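Local coordinates for protein purine nucleoside phosphorylase (Schistosoma mansoni, PDB 6BFV) that probably catalyses the reversible phosphorolysis of purine nucleosides such as inosine and guanosine, releasing the free base and ribose 1-phosphate, at residues 116-121 and 240-245. Sequence-based numbering, arbitrary orientation.
Sequences TNLAGG and VSLIAN. With DJP (5-fluoropyrimidin-2-ol), chain G.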
loop_
_atom_site.group_PDB
_atom_site.type_symbol
_atom_site.label_atom_id
_atom_site.label_comp_id
_atom_site.label_asym_id
_atom_site.label_seq_id
_atom_site.Cartn_x
_atom_site.Cartn_y
_atom_site.Cartn_z
ATOM N N THR A 116 -23.550 6.605 -2.312
ATOM C CA THR A 116 -23.200 7.195 -3.604
ATOM C C THR A 116 -21.821 7.875 -3.506
ATOM O O THR A 116 -21.357 8.243 -2.422
ATOM C CB THR A 116 -24.274 8.199 -4.077
ATOM O OG1 THR A 116 -24.343 9.305 -3.179
ATOM C CG2 THR A 116 -25.700 7.587 -4.178
ATOM N N ASN A 117 -21.141 7.994 -4.643
ATOM C CA ASN A 117 -19.845 8.653 -4.706
ATOM C C ASN A 117 -19.613 9.169 -6.119
ATOM O O ASN A 117 -20.388 8.894 -7.049
ATOM C CB ASN A 117 -18.670 7.733 -4.293
ATOM C CG ASN A 117 -18.537 6.487 -5.173
ATOM O OD1 ASN A 117 -18.301 6.583 -6.375
ATOM N ND2 ASN A 117 -18.613 5.296 -4.550
ATOM N N LEU A 118 -18.531 9.931 -6.259
ATOM C CA LEU A 118 -18.029 10.405 -7.548
ATOM C C LEU A 118 -16.783 9.604 -7.928
ATOM O O LEU A 118 -15.903 9.377 -7.080
ATOM C CB LEU A 118 -17.664 11.902 -7.490
ATOM C CG LEU A 118 -18.742 12.917 -7.067
ATOM C CD1 LEU A 118 -18.208 14.349 -6.857
ATOM C CD2 LEU A 118 -19.777 12.960 -8.084
ATOM N N ALA A 119 -16.658 9.241 -9.205
ATOM C CA ALA A 119 -15.554 8.376 -9.627
ATOM C C ALA A 119 -15.057 8.753 -11.022
ATOM O O ALA A 119 -15.726 9.465 -11.769
ATOM C CB ALA A 119 -15.987 6.906 -9.596
ATOM N N GLY A 120 -13.851 8.295 -11.361
ATOM C CA GLY A 120 -13.333 8.452 -12.723
ATOM C C GLY A 120 -13.672 7.198 -13.520
ATOM O O GLY A 120 -13.637 6.088 -12.987
ATOM N N GLY A 121 -13.987 7.370 -14.801
ATOM C CA GLY A 121 -14.269 6.211 -15.671
ATOM C C GLY A 121 -13.013 5.646 -16.311
ATOM O O GLY A 121 -12.159 6.388 -16.797
ATOM N N VAL A 240 -23.406 3.229 -5.626
ATOM C CA VAL A 240 -23.553 3.767 -6.980
ATOM C C VAL A 240 -22.517 4.874 -7.217
ATOM O O VAL A 240 -22.409 5.826 -6.427
ATOM C CB VAL A 240 -24.983 4.286 -7.221
ATOM C CG1 VAL A 240 -25.133 4.784 -8.653
ATOM C CG2 VAL A 240 -26.015 3.155 -6.959
ATOM N N SER A 241 -21.732 4.739 -8.283
ATOM C CA SER A 241 -20.754 5.759 -8.656
ATOM C C SER A 241 -21.380 6.615 -9.747
ATOM O O SER A 241 -21.986 6.086 -10.688
ATOM C CB SER A 241 -19.432 5.206 -9.210
ATOM O OG SER A 241 -18.636 4.565 -8.256
ATOM N N LEU A 242 -21.245 7.929 -9.601
ATOM C CA LEU A 242 -21.446 8.877 -10.689
ATOM C C LEU A 242 -20.113 9.157 -11.381
ATOM O O LEU A 242 -19.167 9.637 -10.738
ATOM C CB LEU A 242 -22.050 10.171 -10.157
ATOM C CG LEU A 242 -22.114 11.315 -11.166
ATOM C CD1 LEU A 242 -23.000 11.019 -12.397
ATOM C CD2 LEU A 242 -22.606 12.538 -10.438
ATOM N N ILE A 243 -20.049 8.866 -12.684
ATOM C CA ILE A 243 -18.860 9.092 -13.521
ATOM C C ILE A 243 -18.733 10.573 -13.848
ATOM O O ILE A 243 -19.649 11.181 -14.418
ATOM C CB ILE A 243 -18.939 8.271 -14.820
ATOM C CG1 ILE A 243 -18.998 6.772 -14.515
ATOM C CG2 ILE A 243 -17.775 8.575 -15.744
ATOM C CD1 ILE A 243 -17.975 6.304 -13.562
ATOM N N ALA A 244 -17.602 11.155 -13.499
ATOM C CA ALA A 244 -17.348 12.559 -13.802
ATOM C C ALA A 244 -16.314 12.799 -14.908
ATOM O O ALA A 244 -16.148 13.947 -15.324
ATOM C CB ALA A 244 -16.902 13.302 -12.544
ATOM N N ASN A 245 -15.646 11.769 -15.416
ATOM C CA ASN A 245 -14.757 11.915 -16.571
ATOM C C ASN A 245 -14.467 10.515 -17.096
ATOM O O ASN A 245 -14.792 9.518 -16.439
ATOM C CB ASN A 245 -13.474 12.663 -16.201
ATOM C CG ASN A 245 -12.370 11.742 -15.716
ATOM O OD1 ASN A 245 -12.635 10.679 -15.122
ATOM N ND2 ASN A 245 -11.122 12.147 -15.953
HETATM C C3 DJP G . -11.287 10.454 -10.151
HETATM C C2 DJP G . -13.123 11.676 -11.056
HETATM C C1 DJP G . -13.110 11.215 -8.672
HETATM O O DJP G . -13.730 12.241 -12.169
HETATM N N DJP G . -13.713 11.794 -9.805
HETATM N N1 DJP G . -11.869 10.983 -11.241
HETATM C C DJP G . -11.909 10.554 -8.884
HETATM F F DJP G . -11.296 9.994 -7.821
#
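Thr-116 to Ala-119 pair in parallel with Val-240 to Ile-243, the short axes 4.5 Å apart at closest and turned 42° by twist, as neighbouring strands in the central mixed sheet of the phosphorylase-superfamily α/β fold. The backbone bonds alternate: Asn-117 N gives to Val-240 O, Asn-117 O takes Leu-242 N at 2.9 Å, then Ala-119 N gives to Leu-242 O and Ala-119 O takes Ala-244 N. Ala-244 is then an extra residue: Gly-121 N gives to Asn-245 O, where the unbroken pattern would use Ala-244 O.

On one face, the hydroxyl of Ser-241 donates to Asn-117, OG to OD1 at 2.8 Å, in the plane of the amide and on a lone pair. In Asn-117 a chi1 of 60° sets CG between the backbone N and the carbonyl carbon, from where OD1 reaches across to the neighbouring strand. Its ND2 bonds Thr-223 OG1, so both ends of this buried amide are held and its rotation is fixed. Ala-119 CB lies beside this pair, 3.8 Å from Ser-241 OG.

On the other face Leu-118 and Leu-242 run side by side, CD2 to CD2 3.7 Å, and pack on helix 259-283, Leu-118 on Val-262 and Leu-242 on the side chain of Arg-269.

At the C-terminal ends the strands border the bound fluoropyrimidinol, in what is probably the base pocket. The ligand hydroxyl O donates weakly to Ala-119 O, 3.4 Å away, while Ala-244 CB lies beside that same O. Asn-245 is held through ND2 by Asp-250 and through OD1 by Ser-247, and its OD1 lies 3.3 Å from Gly-120 CA. With no side chain on Gly-120, the ligand ring closes in until its N1 is 3.3 Å from Gly-120 CA.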